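Local coordinates for protein geranyltranstransferase (Staphylococcus aureus, PDB 1RTR) that makes the isoprenoid precursor farnesyl pyrophosphate, probably by joining isopentenyl pyrophosphate units to a growing allylic pyrophosphate, at residues A[77-80]-A[81-84]; A[152-155]-A[156-159]; A[208-211]-A[212-215]; A[222-225]-A[226-229]; A[280-283]-A[284-288]. All coordinates share one frame; numbering follows the deposited sequence.

Contact 1: A[77-80]-A[81-84]; sequences YSLI and HDDL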
# COMPACT_ATOMS: atom_id res chain seq x y z
N TYR A 77 -5.73 -6.89 5.04
CA TYR A 77 -5.76 -6.72 3.59
C TYR A 77 -5.23 -7.96 2.85
O TYR A 77 -5.78 -8.35 1.83
CB TYR A 77 -5.01 -5.45 3.14
CG TYR A 77 -3.87 -5.68 2.17
CD1 TYR A 77 -4.11 -6.01 0.83
CD2 TYR A 77 -2.56 -5.58 2.60
CE1 TYR A 77 -3.05 -6.24 -0.06
CE2 TYR A 77 -1.48 -5.81 1.71
CZ TYR A 77 -1.74 -6.13 0.39
OH TYR A 77 -0.70 -6.34 -0.47
N SER A 78 -4.17 -8.58 3.36
CA SER A 78 -3.62 -9.75 2.69
C SER A 78 -4.63 -10.92 2.68
O SER A 78 -4.74 -11.65 1.68
CB SER A 78 -2.27 -10.17 3.29
OG SER A 78 -2.41 -10.66 4.62
N LEU A 79 -5.37 -11.05 3.77
CA LEU A 79 -6.42 -12.05 3.89
C LEU A 79 -7.54 -11.83 2.89
O LEU A 79 -7.98 -12.79 2.24
CB LEU A 79 -6.98 -12.07 5.32
CG LEU A 79 -6.46 -13.12 6.33
CD1 LEU A 79 -5.04 -13.67 5.99
CD2 LEU A 79 -6.53 -12.58 7.76
N ILE A 80 -8.02 -10.59 2.76
CA ILE A 80 -9.10 -10.30 1.82
C ILE A 80 -8.65 -10.67 0.41
O ILE A 80 -9.39 -11.32 -0.32
CB ILE A 80 -9.54 -8.82 1.87
CG1 ILE A 80 -10.19 -8.50 3.22
CG2 ILE A 80 -10.53 -8.52 0.75
CD1 ILE A 80 -10.12 -7.03 3.60
N HIS A 81 -7.43 -10.28 0.04
CA HIS A 81 -6.93 -10.65 -1.28
C HIS A 81 -6.70 -12.16 -1.40
O HIS A 81 -7.11 -12.76 -2.40
CB HIS A 81 -5.68 -9.86 -1.68
CG HIS A 81 -5.97 -8.46 -2.13
ND1 HIS A 81 -7.10 -7.77 -1.75
CD2 HIS A 81 -5.26 -7.62 -2.91
CE1 HIS A 81 -7.08 -6.56 -2.29
NE2 HIS A 81 -5.97 -6.45 -3.00
N ASP A 82 -6.06 -12.78 -0.38
CA ASP A 82 -5.80 -14.23 -0.36
C ASP A 82 -7.08 -15.04 -0.60
O ASP A 82 -7.07 -16.02 -1.34
CB ASP A 82 -5.17 -14.70 0.96
CG ASP A 82 -3.70 -14.28 1.13
OD1 ASP A 82 -3.06 -13.78 0.16
OD2 ASP A 82 -3.11 -14.42 2.23
N ASP A 83 -8.19 -14.62 0.02
CA ASP A 83 -9.45 -15.34 -0.06
C ASP A 83 -10.13 -15.31 -1.43
O ASP A 83 -11.03 -16.10 -1.68
CB ASP A 83 -10.42 -14.80 0.99
CG ASP A 83 -10.03 -15.19 2.40
OD1 ASP A 83 -10.56 -14.58 3.36
OD2 ASP A 83 -9.20 -16.10 2.65
N LEU A 84 -9.74 -14.39 -2.30
CA LEU A 84 -10.45 -14.19 -3.56
C LEU A 84 -10.41 -15.42 -4.48
O LEU A 84 -9.41 -16.15 -4.50
CB LEU A 84 -9.91 -12.95 -4.29
CG LEU A 84 -10.15 -11.58 -3.66
CD1 LEU A 84 -9.22 -10.56 -4.29
CD2 LEU A 84 -11.61 -11.13 -3.78
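The first torsions of Tyr77 and His81 set their two rings against each other: His81 CG lies beside its own backbone N (chi1 -77°), which folds the imidazole back over the turn, while Tyr77 has the unusual chi1 of 122°, far from any staggered value. Both residues belong to the last turns of helix 65-83, where the chain carries the first aspartate-rich motif of polyprenyl synthases, DDxxxxD, here opened by Asp82 and Asp83 and closed by Asp88. The rings make a T-shaped pair with planes 81° apart and centroids separated by 5.3 Å. Tyr77 presents its edge to an imidazole face, and its CE1 comes within 3.9 Å of His81 CD2. Two aromatic side chains one turn apart suit this buried position because the phenol edge fills space against one imidazole face, while the imidazole nitrogens point outward in their own plane, where NE2 of His81 is hydrogen-bonded to Asp113. The backbone that carries the two rings is ordinary helix, with His81 N 3.1 Å from Tyr77 O and Asp83 N 2.9 Å from Leu79 O, both hydrogen-bonded. Asp83 turns its carboxylate to Arg93 in a salt bridge, and Asp82 packs on Gln154. In related enzymes the aspartates of this motif hold magnesium ions that bind the allylic pyrophosphate, and the same role is likely here. Ile80, buried, packs on Ala108 and Leu115 of helix 105-124, an apolar setting that suits its branched side chain. The helix stops just afterwards: Leu84 has left helical geometry, yet its CG sits 3.4 Å from Ile80 O.

Contact 2: A[152-155]-A[156-159]; sequences GGQM and LDMQ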
# COMPACT_ATOMS: atom_id res chain seq x y z
N GLY A 152 5.63 -11.10 -2.11
CA GLY A 152 6.54 -11.98 -2.83
C GLY A 152 6.37 -13.43 -2.40
O GLY A 152 6.46 -14.34 -3.21
N GLY A 153 6.10 -13.64 -1.11
CA GLY A 153 5.83 -14.96 -0.58
C GLY A 153 4.52 -15.54 -1.07
O GLY A 153 4.43 -16.75 -1.32
N GLN A 154 3.51 -14.69 -1.21
CA GLN A 154 2.23 -15.11 -1.78
C GLN A 154 2.43 -15.51 -3.23
O GLN A 154 1.81 -16.46 -3.68
CB GLN A 154 1.18 -14.00 -1.70
CG GLN A 154 0.06 -14.24 -0.68
CD GLN A 154 -0.71 -15.54 -0.88
OE1 GLN A 154 -1.29 -15.79 -1.94
NE2 GLN A 154 -0.73 -16.36 0.16
N MET A 155 3.27 -14.78 -3.96
CA MET A 155 3.56 -15.14 -5.35
C MET A 155 4.18 -16.53 -5.38
O MET A 155 3.65 -17.43 -6.03
CB MET A 155 4.48 -14.13 -6.04
CG MET A 155 3.76 -13.03 -6.82
SD MET A 155 2.82 -13.53 -8.28
CE MET A 155 4.12 -14.12 -9.38
N LEU A 156 5.27 -16.70 -4.62
CA LEU A 156 5.95 -17.98 -4.48
C LEU A 156 5.00 -19.10 -4.03
O LEU A 156 5.06 -20.18 -4.58
CB LEU A 156 7.17 -17.88 -3.55
CG LEU A 156 8.18 -19.04 -3.67
CD1 LEU A 156 8.44 -19.44 -5.12
CD2 LEU A 156 9.49 -18.75 -2.95
N ASP A 157 4.13 -18.83 -3.06
CA ASP A 157 3.17 -19.83 -2.61
C ASP A 157 2.27 -20.29 -3.76
O ASP A 157 2.13 -21.49 -3.97
CB ASP A 157 2.32 -19.30 -1.45
CG ASP A 157 1.81 -20.42 -0.53
OD1 ASP A 157 1.06 -20.12 0.42
OD2 ASP A 157 2.12 -21.63 -0.67
N MET A 158 1.68 -19.34 -4.48
CA MET A 158 0.73 -19.60 -5.57
C MET A 158 1.39 -20.33 -6.74
O MET A 158 0.80 -21.21 -7.35
CB MET A 158 0.10 -18.30 -6.08
CG MET A 158 -0.83 -17.59 -5.12
SD MET A 158 -2.45 -18.32 -5.10
CE MET A 158 -2.66 -18.59 -3.38
N GLN A 159 2.62 -19.93 -7.07
CA GLN A 159 3.43 -20.61 -8.07
C GLN A 159 3.70 -22.08 -7.72
O GLN A 159 3.71 -22.94 -8.60
CB GLN A 159 4.77 -19.88 -8.23
CG GLN A 159 5.59 -20.35 -9.40
CD GLN A 159 6.81 -19.49 -9.62
OE1 GLN A 159 7.90 -19.84 -9.18
NE2 GLN A 159 6.62 -18.36 -10.29
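Gly152 starts the sequence by accepting a backbone hydrogen bond: Leu156 N lies 3.0 Å from Gly152 O, in a bond almost straight at 177°. Gly153 does the same one residue on, its O lying 2.7 Å from Asp157 N, and Asp157 CB settles 3.3 Å from that same carbonyl oxygen. Both glycines have ordinary helical torsions, so the backbone itself does not require glycine here. Gln154 follows, and with it the chain spells the GGQxxD signature of polyprenyl synthases on helix 150-159. Gln154 O accepts a hydrogen bond from Met158 N and has Met158 CG at 3.2 Å. That methylene is placed by a chi1 of -68°, which keeps CG beside its own N and against the preceding turn. The flexible thioether then bends onward to pack against Trp106 of the second subunit. Asp157, with CG anti to N (chi1 -152°), turns toward Lys177 in a long, weak ion pair. Met155, last of the four, takes a hydrogen bond from Gln159 N (2.9 Å to Met155 O), while its own bent chain supplies an adaptable apolar surface against Leu30 of the second subunit.

Contact 3: A[208-211]-A[212-215]; sequences YHLG and MMFQ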
# COMPACT_ATOMS: atom_id res chain seq x y z
N TYR A 208 12.97 -13.93 13.62
CA TYR A 208 13.08 -14.92 12.55
C TYR A 208 12.70 -16.33 13.02
O TYR A 208 11.86 -16.99 12.40
CB TYR A 208 14.47 -14.93 11.93
CG TYR A 208 14.69 -16.14 11.05
CD1 TYR A 208 15.39 -17.26 11.53
CD2 TYR A 208 14.18 -16.18 9.75
CE1 TYR A 208 15.59 -18.37 10.73
CE2 TYR A 208 14.36 -17.30 8.94
CZ TYR A 208 15.07 -18.40 9.44
OH TYR A 208 15.27 -19.51 8.66
N HIS A 209 13.32 -16.78 14.12
CA HIS A 209 13.05 -18.13 14.63
C HIS A 209 11.62 -18.26 15.13
O HIS A 209 10.95 -19.27 14.85
CB HIS A 209 14.05 -18.53 15.72
CG HIS A 209 15.44 -18.70 15.21
ND1 HIS A 209 15.77 -19.68 14.29
CD2 HIS A 209 16.57 -18.00 15.44
CE1 HIS A 209 17.05 -19.57 13.99
NE2 HIS A 209 17.57 -18.56 14.67
N LEU A 210 11.15 -17.23 15.82
CA LEU A 210 9.75 -17.22 16.27
C LEU A 210 8.81 -17.39 15.08
O LEU A 210 7.82 -18.12 15.16
CB LEU A 210 9.44 -15.93 17.02
CG LEU A 210 8.00 -15.79 17.53
CD1 LEU A 210 7.81 -16.72 18.73
CD2 LEU A 210 7.71 -14.34 17.91
N GLY A 211 9.14 -16.73 13.97
CA GLY A 211 8.34 -16.81 12.75
C GLY A 211 8.29 -18.19 12.13
O GLY A 211 7.22 -18.65 11.71
N MET A 212 9.44 -18.85 12.06
CA MET A 212 9.50 -20.21 11.53
C MET A 212 8.73 -21.21 12.41
O MET A 212 8.10 -22.13 11.89
CB MET A 212 10.95 -20.66 11.28
CG MET A 212 11.75 -19.74 10.31
SD MET A 212 10.96 -19.34 8.66
CE MET A 212 10.74 -20.94 8.00
N MET A 213 8.73 -21.00 13.73
CA MET A 213 7.92 -21.83 14.64
C MET A 213 6.48 -21.92 14.19
O MET A 213 5.89 -23.00 14.16
CB MET A 213 7.97 -21.32 16.09
CG MET A 213 9.34 -21.40 16.75
SD MET A 213 9.29 -20.83 18.45
CE MET A 213 8.14 -22.04 19.08
N PHE A 214 5.93 -20.76 13.83
CA PHE A 214 4.51 -20.56 13.54
C PHE A 214 3.90 -21.64 12.63
O PHE A 214 2.91 -22.29 12.97
CB PHE A 214 4.34 -19.16 12.92
CG PHE A 214 2.92 -18.66 12.87
CD1 PHE A 214 2.59 -17.46 13.49
CD2 PHE A 214 1.93 -19.36 12.18
CE1 PHE A 214 1.28 -16.96 13.44
CE2 PHE A 214 0.61 -18.89 12.13
CZ PHE A 214 0.28 -17.68 12.76
N GLN A 215 4.51 -21.83 11.46
CA GLN A 215 3.93 -22.69 10.44
C GLN A 215 4.21 -24.16 10.68
O GLN A 215 3.39 -25.02 10.34
CB GLN A 215 4.41 -22.26 9.04
CG GLN A 215 3.77 -20.95 8.53
CD GLN A 215 2.24 -21.02 8.44
OE1 GLN A 215 1.68 -22.06 8.04
NE2 GLN A 215 1.57 -19.94 8.81
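One face of the Tyr208 ring carries Met212, whose CG lies 3.7 Å above the ring plane, displaced toward the hydroxyl end. At the ring's edge, in plane, stands His209 CE1; Tyr208 CD1 sits over the centre of one face of the His209 imidazole. The third ring, that of Phe214, meets Phe288 edge-to-face. Methionine suits the place over the phenol because its polarised CH2 groups and sulfur both interact well with a pi cloud. The Met212 CG makes a CH-pi contact 4.0 Å from the Tyr208 centroid, and SD, at 4.7 Å and oblique to the ring, adds a Met-aromatic contact. A chi1 of -58°, with CG beside the backbone N, puts CG over the ring, and the chain bends away beyond it. These residues lie midway along helix 197-227, on the turns leading into the Phe-Gln pair, Phe214 and Gln215, that precedes the second aspartate-rich motif in polyprenyl synthases. Met212 N to Tyr208 O (3.1 Å) and Met213 N to His209 O (3.0 Å) are normal i to i+4 hydrogen bonds; Phe214 N instead makes a weak i to i+3 bond to Gly211 O, at 3.3 Å and 130°, and Phe214 CB rests 3.2 Å from the same oxygen. Buried Leu210 reaches Ile284 and Phe288 of helix 279-289, where Met213 also packs. His209 ND1 bonds to ND1 of His261 on helix 245-270.

Contact 4: A[222-225]-A[226-229]; sequences DCYG and DEAK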
# COMPACT_ATOMS: atom_id res chain seq x y z
N ASP A 222 -2.12 -30.20 12.18
CA ASP A 222 -2.94 -30.79 11.10
C ASP A 222 -2.71 -32.30 11.00
O ASP A 222 -3.63 -33.05 10.68
CB ASP A 222 -2.65 -30.13 9.75
CG ASP A 222 -3.31 -28.76 9.59
OD1 ASP A 222 -4.38 -28.50 10.20
OD2 ASP A 222 -2.82 -27.87 8.86
N CYS A 223 -1.48 -32.72 11.25
CA CYS A 223 -1.11 -34.13 11.23
C CYS A 223 -1.56 -34.85 12.52
O CYS A 223 -2.14 -35.93 12.44
CB CYS A 223 0.39 -34.31 10.97
SG CYS A 223 1.09 -35.88 11.54
N TYR A 224 -1.30 -34.25 13.68
CA TYR A 224 -1.78 -34.79 14.95
C TYR A 224 -3.28 -35.01 14.83
O TYR A 224 -3.80 -36.06 15.25
CB TYR A 224 -1.52 -33.84 16.11
CG TYR A 224 -0.08 -33.65 16.51
CD1 TYR A 224 0.96 -34.35 15.89
CD2 TYR A 224 0.26 -32.75 17.52
CE1 TYR A 224 2.28 -34.16 16.27
CE2 TYR A 224 1.57 -32.55 17.90
CZ TYR A 224 2.58 -33.25 17.27
OH TYR A 224 3.88 -33.04 17.67
N GLY A 225 -3.97 -34.03 14.26
CA GLY A 225 -5.40 -34.10 14.03
C GLY A 225 -5.83 -35.31 13.23
O GLY A 225 -6.80 -35.97 13.58
N ASP A 226 -5.10 -35.61 12.16
CA ASP A 226 -5.45 -36.73 11.28
C ASP A 226 -5.24 -38.10 11.93
O ASP A 226 -5.99 -39.04 11.67
CB ASP A 226 -4.68 -36.63 9.96
CG ASP A 226 -5.17 -35.49 9.08
OD1 ASP A 226 -6.39 -35.19 9.11
OD2 ASP A 226 -4.40 -34.83 8.35
N GLU A 227 -4.23 -38.18 12.79
CA GLU A 227 -3.92 -39.39 13.55
C GLU A 227 -5.11 -39.78 14.43
O GLU A 227 -5.52 -40.94 14.43
CB GLU A 227 -2.65 -39.19 14.37
CG GLU A 227 -1.36 -39.48 13.61
CD GLU A 227 -0.13 -38.97 14.33
OE1 GLU A 227 0.98 -39.46 14.04
OE2 GLU A 227 -0.26 -38.08 15.20
N ALA A 228 -5.65 -38.81 15.16
CA ALA A 228 -6.93 -39.00 15.85
C ALA A 228 -8.04 -39.29 14.83
O ALA A 228 -8.06 -38.70 13.74
CB ALA A 228 -7.26 -37.78 16.70
N LYS A 229 -8.95 -40.20 15.17
CA LYS A 229 -10.02 -40.65 14.26
C LYS A 229 -10.17 -39.82 12.97
O LYS A 229 -9.81 -40.28 11.89
CB LYS A 229 -11.39 -40.77 14.98
CG LYS A 229 -11.65 -39.75 16.11
CD LYS A 229 -12.19 -38.42 15.60
CE LYS A 229 -13.70 -38.46 15.38
NZ LYS A 229 -14.20 -37.15 14.87
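From Asp222 to Ala228 the backbone runs through three i to i+4 hydrogen bonds of uneven quality: Glu227 N to Cys223 O is regular at 3.1 Å, Asp226 N approaches Asp222 O from 38° out of the carbonyl plane, and the last, Ala228 N to Tyr224 O, is weak at 3.3 Å although nearly straight. The uneven bonds lie where the helix ends; Ala228 is the first residue to leave helical torsions. Glu227 lies alongside Tyr224, the two side chains pointing the same way with carboxylate and ring planes only 3° apart. The Glu227 chain, extended beyond CG with chi2 167°, carries OE2 to 4.0 Å from Tyr224 CD1 and 3.6 Å from Tyr224 CA, while Glu227 CB covers Tyr224 O at 3.4 Å. A long charged chain suits this exposed surface, its aliphatic part lying over backbone atoms while the carboxylate remains beside Tyr224. Asp226 folds back instead, bringing OD2 to 3.0 Å from Asp222 O; both are acceptors, so no bond joins them. Asp222 itself ends the sequence DDLLD, the second aspartate-rich motif of the family, a motif that takes part in magnesium and pyrophosphate binding in relatives. Ala228, small and exposed, rests its CB 3.6 Å from Gly225 O. Residues 230-242, not modelled, separate this end of helix 197-227 from helix 245-270, yet the two helices lean on each other: Cys223 packs on Val246, Lys251 touches Tyr224 and Glu227, and the Tyr224 hydroxyl is hydrogen-bonded to Glu255.

Contact 5: A[280-283]-A[284-288]; sequences HLLE and IVDLF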
# COMPACT_ATOMS: atom_id res chain seq x y z
N HIS A 280 7.88 -11.63 28.59
CA HIS A 280 6.78 -11.55 27.62
C HIS A 280 7.11 -12.24 26.29
O HIS A 280 6.31 -13.02 25.76
CB HIS A 280 6.42 -10.09 27.35
CG HIS A 280 5.50 -9.49 28.38
ND1 HIS A 280 4.52 -10.23 29.02
CD2 HIS A 280 5.42 -8.24 28.88
CE1 HIS A 280 3.89 -9.45 29.87
NE2 HIS A 280 4.41 -8.24 29.81
N LEU A 281 8.27 -11.90 25.75
CA LEU A 281 8.77 -12.50 24.52
C LEU A 281 8.87 -14.02 24.71
O LEU A 281 8.30 -14.79 23.91
CB LEU A 281 10.13 -11.90 24.16
CG LEU A 281 10.23 -10.63 23.28
CD1 LEU A 281 8.93 -9.84 23.17
CD2 LEU A 281 11.34 -9.74 23.78
N LEU A 282 9.53 -14.44 25.79
CA LEU A 282 9.67 -15.84 26.16
C LEU A 282 8.32 -16.52 26.29
O LEU A 282 8.17 -17.68 25.91
CB LEU A 282 10.47 -15.97 27.46
CG LEU A 282 11.12 -17.29 27.92
CD1 LEU A 282 10.25 -18.00 28.97
CD2 LEU A 282 11.44 -18.25 26.76
N GLU A 283 7.33 -15.79 26.80
CA GLU A 283 5.98 -16.33 26.91
C GLU A 283 5.33 -16.57 25.54
O GLU A 283 4.58 -17.53 25.38
CB GLU A 283 5.10 -15.41 27.76
CG GLU A 283 4.34 -16.10 28.89
CD GLU A 283 4.05 -15.14 30.04
OE1 GLU A 283 4.49 -15.42 31.19
OE2 GLU A 283 3.38 -14.11 29.79
N ILE A 284 5.62 -15.69 24.58
CA ILE A 284 5.09 -15.85 23.22
C ILE A 284 5.72 -17.06 22.52
O ILE A 284 5.03 -17.81 21.82
CB ILE A 284 5.24 -14.54 22.38
CG1 ILE A 284 4.05 -13.62 22.64
CG2 ILE A 284 5.33 -14.82 20.87
CD1 ILE A 284 4.46 -12.20 22.86
N VAL A 285 7.03 -17.25 22.72
CA VAL A 285 7.73 -18.45 22.24
C VAL A 285 7.00 -19.71 22.69
O VAL A 285 6.78 -20.62 21.88
CB VAL A 285 9.18 -18.53 22.74
CG1 VAL A 285 9.83 -19.84 22.28
CG2 VAL A 285 9.99 -17.34 22.27
N ASP A 286 6.62 -19.75 23.96
CA ASP A 286 5.96 -20.93 24.51
C ASP A 286 4.54 -21.14 23.99
O ASP A 286 4.07 -22.27 23.89
CB ASP A 286 6.04 -20.97 26.05
CG ASP A 286 7.38 -21.55 26.56
OD1 ASP A 286 7.78 -21.18 27.68
OD2 ASP A 286 8.10 -22.36 25.92
N LEU A 287 3.87 -20.04 23.64
CA LEU A 287 2.54 -20.13 23.03
C LEU A 287 2.62 -20.68 21.60
O LEU A 287 1.78 -21.48 21.19
CB LEU A 287 1.82 -18.77 23.06
CG LEU A 287 0.44 -18.82 23.74
CD1 LEU A 287 0.35 -17.93 24.99
CD2 LEU A 287 -0.67 -18.50 22.74
N PHE A 288 3.65 -20.26 20.87
CA PHE A 288 3.93 -20.78 19.53
C PHE A 288 4.36 -22.25 19.61
O PHE A 288 4.09 -23.03 18.70
CB PHE A 288 5.05 -19.96 18.87
CG PHE A 288 4.59 -18.70 18.18
CD1 PHE A 288 5.21 -18.28 17.00
CD2 PHE A 288 3.57 -17.91 18.71
CE1 PHE A 288 4.80 -17.11 16.35
CE2 PHE A 288 3.16 -16.74 18.07
CZ PHE A 288 3.78 -16.34 16.88
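Ile284 and Val285 fill the tight side of this turn against His280 and Leu281, whereas Glu283 and Leu287 lie on its exposed side. All belong to helix 279-289, the C-terminal helix of the largely helical prenyl synthase fold. On the buried side Ile284 N is shared, bonded to His280 O at 3.0 Å and more weakly to Leu281 O. The Ile284 side chain follows the same carbonyls, with CB 3.4 Å from Leu281 O and CD1 3.5 Å from His280 O. Beta-branched Ile284 and Val285 suit this face because their methyls lie against carbonyl oxygens of the preceding turn and pack into neighbouring helices: Ile284 meets Leu52, and Val285 meets Tyr206 and Val266. On the looser side Glu283 stretches its extended chain into solvent, giving the neighbouring turn little beyond the backbone bond from Leu287 N to Glu283 O (3.1 Å). Leu282 and Asp286, partly exposed, lie between the two; Asp286 N is bonded to Leu282 O, and the carboxylate of Asp286 forms a salt bridge with Arg262. The first torsion of Val285, 177° with CG1 anti to N, leaves CG2 beside N and 3.5 Å from Leu281 O.

Overall arrangement
Followed from the N terminus, the five contacts come in series, each within one short continuous piece of chain at or near the end of a helix or along it, so none closes a long loop and none nests in or crosses another. Contacts 1 and 2 lie on helices 65-83 and 150-159, with centres about 13 Å apart; they touch each other, and both reach the second subunit. Contacts 3 and 4 share helix 197-227, centres about 22 Å apart, one midway along it and the other at its C-terminal end. Contact 5, on helix 279-289, returns to meet contact 3, where the methyl of Met213 packs on Phe288 and on the Val285 backbone, tying the C-terminal helix to the helix bundle.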